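Local coordinates for lipase aflb (PDB 6IDY), which probably hydrolyses ester bonds of lipids, as a fungal lipase built on the alpha/beta hydrolase fold, at residues Gln71-Asp76 with Thr85-Thr90; Tyr178-Lys183 with Gly363-Pro368; Thr312-Phe317 with Gln322-Ser327; Gln347-Gly352 with Asn367-Ala372. All coordinates share one frame; numbering follows the deposited sequence.

Overall arrangement
Interactions 3 and 4, centres about 12 Å apart, join through the amide of Gln347, which bonds to Thr316 N and Ser315 OG. Interactions 2 and 4, centres about 13 Å apart, share Asn367 and Pro368, and Trp371 NE1 lies 2.8 Å from Leu365 O in a probable hydrogen bond. Val364 of interaction 2 also packs on Ile313 and Ser315 of interaction 3. Interaction 3 closes the loop after strand 310-314, where alpha/beta hydrolases commonly carry the acid of the triad. Interaction 1 lies farther out, its centre about 20 Å from those of interactions 2 and 3, and meets interaction 3 where Phe74 packs on Phe317. The calcium ion is about 14 Å from the Phe181 side chain.

Interaction 1 (Gln71-Asp76 with Thr85-Thr90); sequences QSIFAD and TREILT
Ile73 and Glu87 are the point of closest backbone approach, their CA atoms 6.3 Å apart, where helix 63-73 meets the second half of helix 81-90. These are two consecutive helices joined by a short loop, and they belong to the helical shell rather than to the central sheet of the alpha/beta hydrolase fold. Ile73 alone of residues 71-76 makes the contact. Both of its branches bear on the root of Glu87: CG1 stands 3.7 Å and CG2 3.8 Å from Glu87 CB. Glu87 offers hydrocarbon here and then bends at its second torsion (chi2 -54°), so its carboxylate leads away from the isoleucine. The extended end of Ile73 carries on along the neighbouring helix, CD1 coming within 4.0 Å of Ile88 N and 4.3 Å of Ile88 CD1. No hydrogen bond joins the segments, and the fit is apolar. Ile73 also touches Met84, while Ile88 reaches Leu415 of helix 414-424 and Leu93 in the loop beyond. One polar group on helix 81-90 is settled locally: Thr90 OG1 donates to Arg86 O at 2.9 Å, approaching from above the carbonyl plane.

Interaction 2 (Tyr178-Lys183 with Gly363-Pro368); sequences YFNFGK and GVLYNP
Leu365 closes a 3-10 turn, Gly363-Leu365, and presses it against the loop that leaves helix 173-178, meeting Asn180 and Phe181 there. The leucine is gripped from two directions. Its CB lies over the face of the Asn180 amide, 3.6 Å from Asn180 CG, and its CD2 sits in the plane of the Phe181 ring, at the edge, 3.9 Å from Phe181 CD2. In Asn180 a chi1 of 42° brings the amide to the leucine, and a chi2 of 81° turns its face to Leu365 CB. Both ends of that amide have polar partners: OD1 accepts a weak bond from Phe181 N at 2.9 Å, and ND2 bonds to Thr411 OG1 of helix 405-412. The two bonds, one of them weak, limit the amide's rotation and leave its face to the leucine. Leu365 O comes within 3.4 Å of Asn180 CB and 3.5 Å of Phe181 CE2, and it is bonded by Trp371 NE1, whose ring stacks with Phe181. On the loop side, Lys183 NZ donates to Tyr178 O at 2.9 Å, in the carbonyl plane, which ties the loop back on itself; its salt bridge to Asp407 ties the loop to helix 405-412. Phe181 and Leu365 both rest on Ile259 of strand 253-259, and Leu365 also touches Thr411. Two loops far apart in sequence thus pack together between a strand of the central sheet and a helix outside it, the layered alpha-beta-alpha arrangement of an alpha/beta hydrolase.

Interaction 3 (Thr312-Phe317 with Gln322-Ser327); sequences TIYSTF and QPMSGS
A Met-aromatic contact between Met324 and Tyr314 closes the loop that follows strand 310-314, the part of the alpha/beta hydrolase fold where the acid of the catalytic triad is commonly found. Met324 SD is 5.0 Å from the centre of the Tyr314 ring in an oblique approach, and its bent chain sets CE 3.8 Å from Tyr314 CB. The same methionine also meets the ring with its backbone: Met324 O lies in the ring plane at the edge, 3.2 Å from Tyr314 CD2. A chi1 of 56° puts the tyrosine ring on the side where Met324 lies. Met324 CB in turn sits 3.2 Å from Ser315 O. The one hydrogen bond across is weak, from Gln322 NE2 to Thr316 O, and NE2 also bonds to Asp318 O; at the amide's other end, OE1 accepts from Met324 N at 2.9 Å. Ser325 CB packs 3.3 Å from Thr316 OG1, a hydroxyl bonded to His345 NE2. Ser315 OG accepts from Phe317 N at 3.2 Å, forming an ST turn where the strand gives way to the loop, and the same hydroxyl also bonds to Tyr359 O. Strands 253-259 and 341-345 flank strand 310-314 in the parallel part of the sheet, with helix 346-349 in contact with Ser315 and Phe317.

Interaction 4 (Gln347-Gly352 with Asn367-Ala372); sequences QTICGG and NPLAWA
Leu369 sends its CG opposite its own backbone N (chi1 177°), and a chi2 of 69° sets the fork beyond it, the two torsions together carrying both methyl branches toward Ile349 and Cys350, while Cys350, at chi1 -65°, swings SG round to meet them. The contact joins helix 346-349 and the residue just after it to the first turn of helix 368-379, an apolar helix-to-helix junction in the alpha/beta hydrolase fold; one of the contacting atoms, Cys350 SG, is also half of a disulfide to a third helix. Leu369 CD2 serves both partners, standing 3.8 Å from Ile349 CG2 and 3.8 Å from Cys350 SG. Its other branch shares in this, CD1 approaching Ile349 CG2 to 3.9 Å. The leucine and isoleucine side chains cross at about a right angle, and the leucine's forked end bears on the isoleucine's CG2 branch. No hydrogen bond crosses between the segments. The disulfide partner is Cys395, which fixes the sulfur and ties this corner covalently to helix 391-396; the same helix supplies Leu391, which touches both Ile349 and Leu369. Farther along, helix 368-379 carries Ala377, one of the calcium ligands with Asp255, His380 and Gly382. The helix begins with an N-cap. Asn367, held at ND2 by Ala355 O, turns OD1 back over the first turn, where it takes a weaker bond from Leu369 N at 2.9 Å and another from Ala370 N at 3.1 Å, the latter in the carbonyl plane and on a lone pair of OD1.

Interaction 1 (Gln71-Asp76 with Thr85-Thr90)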
loop_
_atom_site.group_PDB
_atom_site.type_symbol
_atom_site.label_atom_id
_atom_site.label_comp_id
_atom_site.label_asym_id
_atom_site.label_seq_id
_atom_site.Cartn_x
_atom_site.Cartn_y
_atom_site.Cartn_z
ATOM N N GLN A 71 3.246 19.160 -8.872
ATOM C CA GLN A 71 4.523 19.886 -8.918
ATOM C C GLN A 71 4.460 21.244 -8.197
ATOM O O GLN A 71 5.467 21.696 -7.650
ATOM C CB GLN A 71 5.037 20.010 -10.360
ATOM C CG GLN A 71 5.478 18.641 -10.895
ATOM C CD GLN A 71 6.300 18.699 -12.149
ATOM O OE1 GLN A 71 7.534 18.698 -12.103
ATOM N NE2 GLN A 71 5.633 18.723 -13.296
ATOM N N SER A 72 3.256 21.851 -8.137
ATOM C CA SER A 72 2.994 23.096 -7.417
ATOM C C SER A 72 3.104 22.842 -5.900
ATOM O O SER A 72 3.592 23.704 -5.168
ATOM C CB SER A 72 1.604 23.625 -7.765
ATOM O OG SER A 72 1.286 24.775 -6.997
ATOM N N ILE A 73 2.658 21.652 -5.438
ATOM C CA ILE A 73 2.730 21.238 -4.030
ATOM C C ILE A 73 4.210 21.022 -3.654
ATOM O O ILE A 73 4.618 21.365 -2.544
ATOM C CB ILE A 73 1.860 19.966 -3.752
ATOM C CG1 ILE A 73 0.365 20.222 -4.064
ATOM C CG2 ILE A 73 2.048 19.443 -2.313
ATOM C CD1 ILE A 73 -0.525 18.945 -4.135
ATOM N N PHE A 74 5.000 20.488 -4.600
ATOM C CA PHE A 74 6.425 20.175 -4.438
ATOM C C PHE A 74 7.363 21.360 -4.705
ATOM O O PHE A 74 8.583 21.185 -4.629
ATOM C CB PHE A 74 6.800 18.980 -5.333
ATOM C CG PHE A 74 6.495 17.617 -4.748
ATOM C CD1 PHE A 74 5.181 17.166 -4.634
ATOM C CD2 PHE A 74 7.520 16.769 -4.351
ATOM C CE1 PHE A 74 4.900 15.908 -4.090
ATOM C CE2 PHE A 74 7.238 15.500 -3.828
ATOM C CZ PHE A 74 5.930 15.082 -3.696
ATOM N N ALA A 75 6.804 22.565 -4.989
ATOM C CA ALA A 75 7.573 23.782 -5.302
ATOM C C ALA A 75 8.560 24.212 -4.211
ATOM O O ALA A 75 9.632 24.715 -4.538
ATOM C CB ALA A 75 6.635 24.933 -5.649
ATOM N N ASP A 76 8.201 24.021 -2.930
ATOM C CA ASP A 76 9.046 24.371 -1.782
ATOM C C ASP A 76 9.766 23.146 -1.223
ATOM O O ASP A 76 10.380 23.216 -0.156
ATOM C CB ASP A 76 8.222 25.080 -0.691
ATOM C CG ASP A 76 7.647 26.413 -1.123
ATOM O OD1 ASP A 76 8.434 27.289 -1.559
ATOM O OD2 ASP A 76 6.414 26.585 -1.024
ATOM N N THR A 85 -1.552 16.186 2.125
ATOM C CA THR A 85 -3.004 15.995 2.295
ATOM C C THR A 85 -3.770 17.318 2.255
ATOM O O THR A 85 -4.805 17.392 1.594
ATOM C CB THR A 85 -3.315 15.160 3.550
ATOM O OG1 THR A 85 -2.477 14.007 3.549
ATOM C CG2 THR A 85 -4.771 14.709 3.608
ATOM N N ARG A 86 -3.248 18.357 2.930
ATOM C CA ARG A 86 -3.859 19.688 2.953
ATOM C C ARG A 86 -3.823 20.347 1.561
ATOM O O ARG A 86 -4.835 20.881 1.118
ATOM C CB ARG A 86 -3.152 20.581 3.993
ATOM C CG ARG A 86 -3.782 21.967 4.163
ATOM C CD ARG A 86 -2.739 23.034 4.449
ATOM N NE ARG A 86 -2.616 23.319 5.880
ATOM C CZ ARG A 86 -1.679 22.811 6.675
ATOM N NH1 ARG A 86 -0.764 21.977 6.188
ATOM N NH2 ARG A 86 -1.650 23.126 7.963
ATOM N N GLU A 87 -2.661 20.314 0.889
ATOM C CA GLU A 87 -2.446 20.953 -0.414
ATOM C C GLU A 87 -3.191 20.290 -1.574
ATOM O O GLU A 87 -3.511 20.979 -2.542
ATOM C CB GLU A 87 -0.949 21.090 -0.729
ATOM C CG GLU A 87 -0.209 22.075 0.163
ATOM C CD GLU A 87 -0.794 23.473 0.240
ATOM O OE1 GLU A 87 -1.076 24.065 -0.826
ATOM O OE2 GLU A 87 -0.973 23.974 1.373
ATOM N N ILE A 88 -3.477 18.969 -1.467
ATOM C CA ILE A 88 -4.243 18.160 -2.424
ATOM C C ILE A 88 -5.597 18.849 -2.718
ATOM O O ILE A 88 -5.997 18.961 -3.880
ATOM C CB ILE A 88 -4.375 16.709 -1.852
ATOM C CG1 ILE A 88 -3.125 15.840 -2.174
ATOM C CG2 ILE A 88 -5.671 15.990 -2.229
ATOM C CD1 ILE A 88 -2.881 15.443 -3.602
ATOM N N LEU A 89 -6.262 19.358 -1.670
ATOM C CA LEU A 89 -7.523 20.075 -1.842
ATOM C C LEU A 89 -7.332 21.548 -2.180
ATOM O O LEU A 89 -8.114 22.083 -2.965
ATOM C CB LEU A 89 -8.459 19.893 -0.641
ATOM C CG LEU A 89 -9.174 18.537 -0.515
ATOM C CD1 LEU A 89 -10.137 18.554 0.636
ATOM C CD2 LEU A 89 -9.946 18.170 -1.793
ATOM N N THR A 90 -6.289 22.200 -1.616
ATOM C CA THR A 90 -5.972 23.624 -1.851
ATOM C C THR A 90 -5.751 23.905 -3.347
ATOM O O THR A 90 -6.248 24.907 -3.864
ATOM C CB THR A 90 -4.781 24.067 -0.973
ATOM O OG1 THR A 90 -5.044 23.711 0.384
ATOM C CG2 THR A 90 -4.505 25.573 -1.057
#

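Interaction 2 (Tyr178-Lys183 with Gly363-Pro368)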
loop_
_atom_site.group_PDB
_atom_site.type_symbol
_atom_site.label_atom_id
_atom_site.label_comp_id
_atom_site.label_asym_id
_atom_site.label_seq_id
_atom_site.Cartn_x
_atom_site.Cartn_y
_atom_site.Cartn_z
ATOM N N TYR A 178 -8.876 0.366 -6.517
ATOM C CA TYR A 178 -9.937 0.714 -7.462
ATOM C C TYR A 178 -9.369 1.652 -8.550
ATOM O O TYR A 178 -9.684 1.487 -9.727
ATOM C CB TYR A 178 -11.105 1.385 -6.703
ATOM C CG TYR A 178 -12.250 1.856 -7.574
ATOM C CD1 TYR A 178 -13.320 1.018 -7.865
ATOM C CD2 TYR A 178 -12.288 3.160 -8.063
ATOM C CE1 TYR A 178 -14.386 1.452 -8.655
ATOM C CE2 TYR A 178 -13.346 3.606 -8.855
ATOM C CZ TYR A 178 -14.390 2.745 -9.154
ATOM O OH TYR A 178 -15.439 3.184 -9.924
ATOM N N PHE A 179 -8.498 2.596 -8.144
ATOM C CA PHE A 179 -7.883 3.594 -9.014
ATOM C C PHE A 179 -6.515 3.201 -9.596
ATOM O O PHE A 179 -5.835 4.055 -10.176
ATOM C CB PHE A 179 -7.786 4.933 -8.268
ATOM C CG PHE A 179 -9.111 5.552 -7.893
ATOM C CD1 PHE A 179 -9.936 6.112 -8.864
ATOM C CD2 PHE A 179 -9.512 5.620 -6.564
ATOM C CE1 PHE A 179 -11.152 6.704 -8.516
ATOM C CE2 PHE A 179 -10.720 6.229 -6.214
ATOM C CZ PHE A 179 -11.527 6.773 -7.192
ATOM N N ASN A 180 -6.101 1.927 -9.465
ATOM C CA ASN A 180 -4.815 1.524 -10.024
ATOM C C ASN A 180 -4.715 0.014 -10.270
ATOM O O ASN A 180 -5.370 -0.480 -11.183
ATOM C CB ASN A 180 -3.620 2.064 -9.202
ATOM C CG ASN A 180 -3.809 1.980 -7.716
ATOM O OD1 ASN A 180 -3.601 0.933 -7.113
ATOM N ND2 ASN A 180 -4.195 3.083 -7.098
ATOM N N PHE A 181 -3.897 -0.711 -9.484
ATOM C CA PHE A 181 -3.596 -2.132 -9.682
ATOM C C PHE A 181 -4.791 -3.091 -9.543
ATOM O O PHE A 181 -4.643 -4.272 -9.859
ATOM C CB PHE A 181 -2.414 -2.579 -8.811
ATOM C CG PHE A 181 -1.082 -2.140 -9.384
ATOM C CD1 PHE A 181 -0.590 -2.705 -10.557
ATOM C CD2 PHE A 181 -0.321 -1.162 -8.751
ATOM C CE1 PHE A 181 0.639 -2.300 -11.086
ATOM C CE2 PHE A 181 0.914 -0.762 -9.276
ATOM C CZ PHE A 181 1.388 -1.337 -10.435
ATOM N N GLY A 182 -5.975 -2.581 -9.197
ATOM C CA GLY A 182 -7.189 -3.391 -9.221
ATOM C C GLY A 182 -7.488 -3.762 -10.669
ATOM O O GLY A 182 -8.208 -4.729 -10.934
ATOM N N LYS A 183 -6.872 -3.002 -11.621
ATOM C CA LYS A 183 -6.959 -3.165 -13.080
ATOM C C LYS A 183 -5.746 -3.922 -13.679
ATOM O O LYS A 183 -5.575 -3.912 -14.902
ATOM C CB LYS A 183 -7.091 -1.791 -13.765
ATOM C CG LYS A 183 -8.388 -1.043 -13.478
ATOM C CD LYS A 183 -8.364 0.320 -14.151
ATOM C CE LYS A 183 -9.601 1.139 -13.896
ATOM N NZ LYS A 183 -9.528 1.856 -12.597
ATOM N N GLY A 363 1.647 7.875 -5.631
ATOM C CA GLY A 363 1.882 8.069 -7.062
ATOM C C GLY A 363 2.563 6.935 -7.796
ATOM O O GLY A 363 2.338 6.765 -8.995
ATOM N N VAL A 364 3.388 6.135 -7.096
ATOM C CA VAL A 364 4.066 4.986 -7.720
ATOM C C VAL A 364 3.009 3.950 -8.212
ATOM O O VAL A 364 3.250 3.262 -9.207
ATOM C CB VAL A 364 5.205 4.379 -6.837
ATOM C CG1 VAL A 364 6.001 3.316 -7.605
ATOM C CG2 VAL A 364 6.153 5.465 -6.342
ATOM N N LEU A 365 1.803 3.927 -7.584
ATOM C CA LEU A 365 0.689 3.049 -7.990
ATOM C C LEU A 365 0.197 3.334 -9.424
ATOM O O LEU A 365 -0.369 2.446 -10.069
ATOM C CB LEU A 365 -0.484 3.144 -7.002
ATOM C CG LEU A 365 -0.244 2.611 -5.585
ATOM C CD1 LEU A 365 -1.304 3.144 -4.625
ATOM C CD2 LEU A 365 -0.187 1.080 -5.567
ATOM N N TYR A 366 0.399 4.569 -9.914
ATOM C CA TYR A 366 -0.001 4.929 -11.273
ATOM C C TYR A 366 1.215 5.227 -12.166
ATOM O O TYR A 366 1.058 5.807 -13.238
ATOM C CB TYR A 366 -1.061 6.060 -11.303
ATOM C CG TYR A 366 -0.696 7.350 -10.588
ATOM C CD1 TYR A 366 0.288 8.197 -11.094
ATOM C CD2 TYR A 366 -1.403 7.771 -9.467
ATOM C CE1 TYR A 366 0.604 9.398 -10.460
ATOM C CE2 TYR A 366 -1.103 8.975 -8.830
ATOM C CZ TYR A 366 -0.105 9.790 -9.337
ATOM O OH TYR A 366 0.210 10.965 -8.698
ATOM N N ASN A 367 2.421 4.824 -11.733
ATOM C CA ASN A 367 3.642 5.056 -12.510
ATOM C C ASN A 367 3.777 4.042 -13.677
ATOM O O ASN A 367 3.618 2.840 -13.448
ATOM C CB ASN A 367 4.883 5.056 -11.613
ATOM C CG ASN A 367 6.141 5.340 -12.380
ATOM O OD1 ASN A 367 6.766 4.438 -12.935
ATOM N ND2 ASN A 367 6.517 6.603 -12.466
ATOM N N PRO A 368 4.075 4.499 -14.921
ATOM C CA PRO A 368 4.162 3.553 -16.053
ATOM C C PRO A 368 5.270 2.515 -15.944
ATOM O O PRO A 368 5.066 1.382 -16.381
ATOM C CB PRO A 368 4.332 4.458 -17.274
ATOM C CG PRO A 368 4.808 5.741 -16.739
ATOM C CD PRO A 368 4.266 5.895 -15.371
#

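Interaction 3 (Thr312-Phe317 with Gln322-Ser327)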
loop_
_atom_site.group_PDB
_atom_site.type_symbol
_atom_site.label_atom_id
_atom_site.label_comp_id
_atom_site.label_asym_id
_atom_site.label_seq_id
_atom_site.Cartn_x
_atom_site.Cartn_y
_atom_site.Cartn_z
ATOM N N THR A 312 10.937 -4.460 -6.123
ATOM C CA THR A 312 10.643 -3.252 -5.332
ATOM C C THR A 312 10.641 -2.059 -6.268
ATOM O O THR A 312 11.477 -2.001 -7.166
ATOM C CB THR A 312 11.593 -3.079 -4.117
ATOM O OG1 THR A 312 12.870 -2.601 -4.550
ATOM C CG2 THR A 312 11.742 -4.358 -3.278
ATOM N N ILE A 313 9.658 -1.150 -6.117
ATOM C CA ILE A 313 9.515 0.021 -6.988
ATOM C C ILE A 313 9.254 1.226 -6.106
ATOM O O ILE A 313 8.303 1.228 -5.322
ATOM C CB ILE A 313 8.451 -0.166 -8.118
ATOM C CG1 ILE A 313 8.563 -1.571 -8.796
ATOM C CG2 ILE A 313 8.584 0.957 -9.154
ATOM C CD1 ILE A 313 7.326 -2.105 -9.438
ATOM N N TYR A 314 10.119 2.239 -6.207
ATOM C CA TYR A 314 10.055 3.400 -5.315
ATOM C C TYR A 314 10.562 4.676 -5.947
ATOM O O TYR A 314 11.304 4.630 -6.929
ATOM C CB TYR A 314 10.828 3.089 -4.009
ATOM C CG TYR A 314 12.269 2.682 -4.240
ATOM C CD1 TYR A 314 12.594 1.391 -4.667
ATOM C CD2 TYR A 314 13.312 3.565 -3.984
ATOM C CE1 TYR A 314 13.920 1.002 -4.851
ATOM C CE2 TYR A 314 14.642 3.186 -4.161
ATOM C CZ TYR A 314 14.941 1.906 -4.600
ATOM O OH TYR A 314 16.249 1.552 -4.801
ATOM N N SER A 315 10.210 5.818 -5.329
ATOM C CA SER A 315 10.512 7.149 -5.837
ATOM C C SER A 315 11.187 8.074 -4.824
ATOM O O SER A 315 10.829 8.063 -3.647
ATOM C CB SER A 315 9.212 7.792 -6.319
ATOM O OG SER A 315 9.358 9.134 -6.752
ATOM N N THR A 316 12.086 8.948 -5.314
ATOM C CA THR A 316 12.764 9.993 -4.531
ATOM C C THR A 316 11.712 10.953 -3.932
ATOM O O THR A 316 11.876 11.428 -2.807
ATOM C CB THR A 316 13.739 10.768 -5.453
ATOM O OG1 THR A 316 14.830 9.915 -5.780
ATOM C CG2 THR A 316 14.293 12.064 -4.817
ATOM N N PHE A 317 10.628 11.209 -4.687
ATOM C CA PHE A 317 9.576 12.158 -4.318
ATOM C C PHE A 317 8.530 11.579 -3.365
ATOM O O PHE A 317 7.460 12.165 -3.187
ATOM C CB PHE A 317 8.954 12.773 -5.580
ATOM C CG PHE A 317 10.003 13.506 -6.388
ATOM C CD1 PHE A 317 10.498 14.735 -5.962
ATOM C CD2 PHE A 317 10.538 12.940 -7.538
ATOM C CE1 PHE A 317 11.505 15.386 -6.676
ATOM C CE2 PHE A 317 11.531 13.602 -8.267
ATOM C CZ PHE A 317 12.012 14.817 -7.829
ATOM N N GLN A 322 11.345 8.146 3.865
ATOM C CA GLN A 322 12.666 8.636 3.512
ATOM C C GLN A 322 13.718 7.924 4.361
ATOM O O GLN A 322 13.474 7.667 5.539
ATOM C CB GLN A 322 12.807 10.163 3.622
ATOM C CG GLN A 322 12.419 10.974 2.361
ATOM C CD GLN A 322 12.744 10.429 0.970
ATOM O OE1 GLN A 322 13.907 10.153 0.605
ATOM N NE2 GLN A 322 11.704 10.313 0.143
ATOM N N PRO A 323 14.892 7.598 3.790
ATOM C CA PRO A 323 15.305 7.819 2.394
ATOM C C PRO A 323 14.666 6.820 1.415
ATOM O O PRO A 323 14.459 5.648 1.758
ATOM C CB PRO A 323 16.831 7.692 2.467
ATOM C CG PRO A 323 17.050 6.677 3.535
ATOM C CD PRO A 323 15.959 6.935 4.564
ATOM N N MET A 324 14.305 7.315 0.219
ATOM C CA MET A 324 13.757 6.515 -0.880
ATOM C C MET A 324 14.575 6.720 -2.167
ATOM O O MET A 324 14.051 6.644 -3.276
ATOM C CB MET A 324 12.248 6.755 -1.088
ATOM C CG MET A 324 11.366 5.961 -0.147
ATOM S SD MET A 324 11.550 4.164 -0.232
ATOM C CE MET A 324 9.842 3.687 -0.345
ATOM N N SER A 325 15.874 6.988 -1.989
ATOM C CA SER A 325 16.896 7.142 -3.030
ATOM C C SER A 325 18.232 6.772 -2.388
ATOM O O SER A 325 18.321 6.692 -1.158
ATOM C CB SER A 325 16.941 8.580 -3.551
ATOM O OG SER A 325 17.572 9.465 -2.640
ATOM N N GLY A 326 19.256 6.566 -3.205
ATOM C CA GLY A 326 20.572 6.207 -2.692
ATOM C C GLY A 326 20.692 4.761 -2.256
ATOM O O GLY A 326 19.739 3.984 -2.360
ATOM N N SER A 327 21.871 4.397 -1.755
ATOM C CA SER A 327 22.194 3.032 -1.355
ATOM C C SER A 327 21.512 2.573 -0.077
ATOM O O SER A 327 21.450 1.368 0.158
ATOM C CB SER A 327 23.705 2.851 -1.260
ATOM O OG SER A 327 24.281 3.130 -2.527
#

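Interaction 4 (Gln347-Gly352 with Asn367-Ala372)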
loop_
_atom_site.group_PDB
_atom_site.type_symbol
_atom_site.label_atom_id
_atom_site.label_comp_id
_atom_site.label_asym_id
_atom_site.label_seq_id
_atom_site.Cartn_x
_atom_site.Cartn_y
_atom_site.Cartn_z
ATOM N N GLN A 347 13.718 7.387 -10.480
ATOM C CA GLN A 347 14.609 8.483 -10.873
ATOM C C GLN A 347 15.988 8.010 -11.362
ATOM O O GLN A 347 16.747 8.820 -11.890
ATOM C CB GLN A 347 14.726 9.531 -9.748
ATOM C CG GLN A 347 13.422 10.313 -9.468
ATOM C CD GLN A 347 12.341 9.492 -8.783
ATOM O OE1 GLN A 347 12.619 8.552 -8.028
ATOM N NE2 GLN A 347 11.080 9.830 -9.027
ATOM N N THR A 348 16.295 6.710 -11.232
ATOM C CA THR A 348 17.530 6.122 -11.758
ATOM C C THR A 348 17.216 5.522 -13.132
ATOM O O THR A 348 17.817 5.932 -14.121
ATOM C CB THR A 348 18.122 5.079 -10.783
ATOM O OG1 THR A 348 18.558 5.735 -9.599
ATOM C CG2 THR A 348 19.299 4.318 -11.383
ATOM N N ILE A 349 16.281 4.552 -13.183
ATOM C CA ILE A 349 15.875 3.850 -14.408
ATOM C C ILE A 349 15.312 4.819 -15.459
ATOM O O ILE A 349 15.680 4.712 -16.633
ATOM C CB ILE A 349 14.917 2.667 -14.097
ATOM C CG1 ILE A 349 15.589 1.649 -13.145
ATOM C CG2 ILE A 349 14.424 1.977 -15.382
ATOM C CD1 ILE A 349 14.639 0.778 -12.410
ATOM N N CYS A 350 14.452 5.771 -15.033
ATOM C CA CYS A 350 13.854 6.763 -15.932
ATOM C C CYS A 350 14.350 8.187 -15.637
ATOM O O CYS A 350 13.578 9.139 -15.737
ATOM C CB CYS A 350 12.329 6.676 -15.903
ATOM S SG CYS A 350 11.653 5.125 -16.550
ATOM N N GLY A 351 15.636 8.316 -15.295
ATOM C CA GLY A 351 16.275 9.595 -14.994
ATOM C C GLY A 351 16.140 10.609 -16.110
ATOM O O GLY A 351 16.443 10.299 -17.268
ATOM N N GLY A 352 15.615 11.789 -15.763
ATOM C CA GLY A 352 15.388 12.897 -16.692
ATOM C C GLY A 352 14.334 12.629 -17.751
ATOM O O GLY A 352 14.344 13.264 -18.806
ATOM N N ASN A 367 2.421 4.824 -11.733
ATOM C CA ASN A 367 3.642 5.056 -12.510
ATOM C C ASN A 367 3.777 4.042 -13.677
ATOM O O ASN A 367 3.618 2.840 -13.448
ATOM C CB ASN A 367 4.883 5.056 -11.613
ATOM C CG ASN A 367 6.141 5.340 -12.380
ATOM O OD1 ASN A 367 6.766 4.438 -12.935
ATOM N ND2 ASN A 367 6.517 6.603 -12.466
ATOM N N PRO A 368 4.075 4.499 -14.921
ATOM C CA PRO A 368 4.162 3.553 -16.053
ATOM C C PRO A 368 5.270 2.515 -15.944
ATOM O O PRO A 368 5.066 1.382 -16.381
ATOM C CB PRO A 368 4.332 4.458 -17.274
ATOM C CG PRO A 368 4.808 5.741 -16.739
ATOM C CD PRO A 368 4.266 5.895 -15.371
ATOM N N LEU A 369 6.421 2.886 -15.353
ATOM C CA LEU A 369 7.537 1.963 -15.136
ATOM C C LEU A 369 7.146 0.914 -14.085
ATOM O O LEU A 369 7.423 -0.268 -14.290
ATOM C CB LEU A 369 8.832 2.708 -14.747
ATOM C CG LEU A 369 10.070 1.849 -14.422
ATOM C CD1 LEU A 369 10.630 1.148 -15.671
ATOM C CD2 LEU A 369 11.137 2.665 -13.711
ATOM N N ALA A 370 6.443 1.338 -13.003
ATOM C CA ALA A 370 5.960 0.425 -11.956
ATOM C C ALA A 370 5.086 -0.680 -12.573
ATOM O O ALA A 370 5.294 -1.858 -12.281
ATOM C CB ALA A 370 5.176 1.191 -10.903
ATOM N N TRP A 371 4.160 -0.293 -13.469
ATOM C CA TRP A 371 3.258 -1.192 -14.200
ATOM C C TRP A 371 3.999 -2.114 -15.156
ATOM O O TRP A 371 3.737 -3.315 -15.150
ATOM C CB TRP A 371 2.201 -0.385 -14.955
ATOM C CG TRP A 371 1.052 -0.012 -14.079
ATOM C CD1 TRP A 371 1.056 0.897 -13.057
ATOM C CD2 TRP A 371 -0.253 -0.599 -14.092
ATOM N NE1 TRP A 371 -0.175 0.924 -12.446
ATOM C CE2 TRP A 371 -1.006 0.026 -13.072
ATOM C CE3 TRP A 371 -0.872 -1.590 -14.883
ATOM C CZ2 TRP A 371 -2.338 -0.319 -12.807
ATOM C CZ3 TRP A 371 -2.199 -1.917 -14.631
ATOM C CH2 TRP A 371 -2.912 -1.297 -13.596
ATOM N N ALA A 372 4.939 -1.559 -15.953
ATOM C CA ALA A 372 5.741 -2.328 -16.904
ATOM C C ALA A 372 6.600 -3.366 -16.167
ATOM O O ALA A 372 6.740 -4.490 -16.646
ATOM C CB ALA A 372 6.610 -1.398 -17.734
#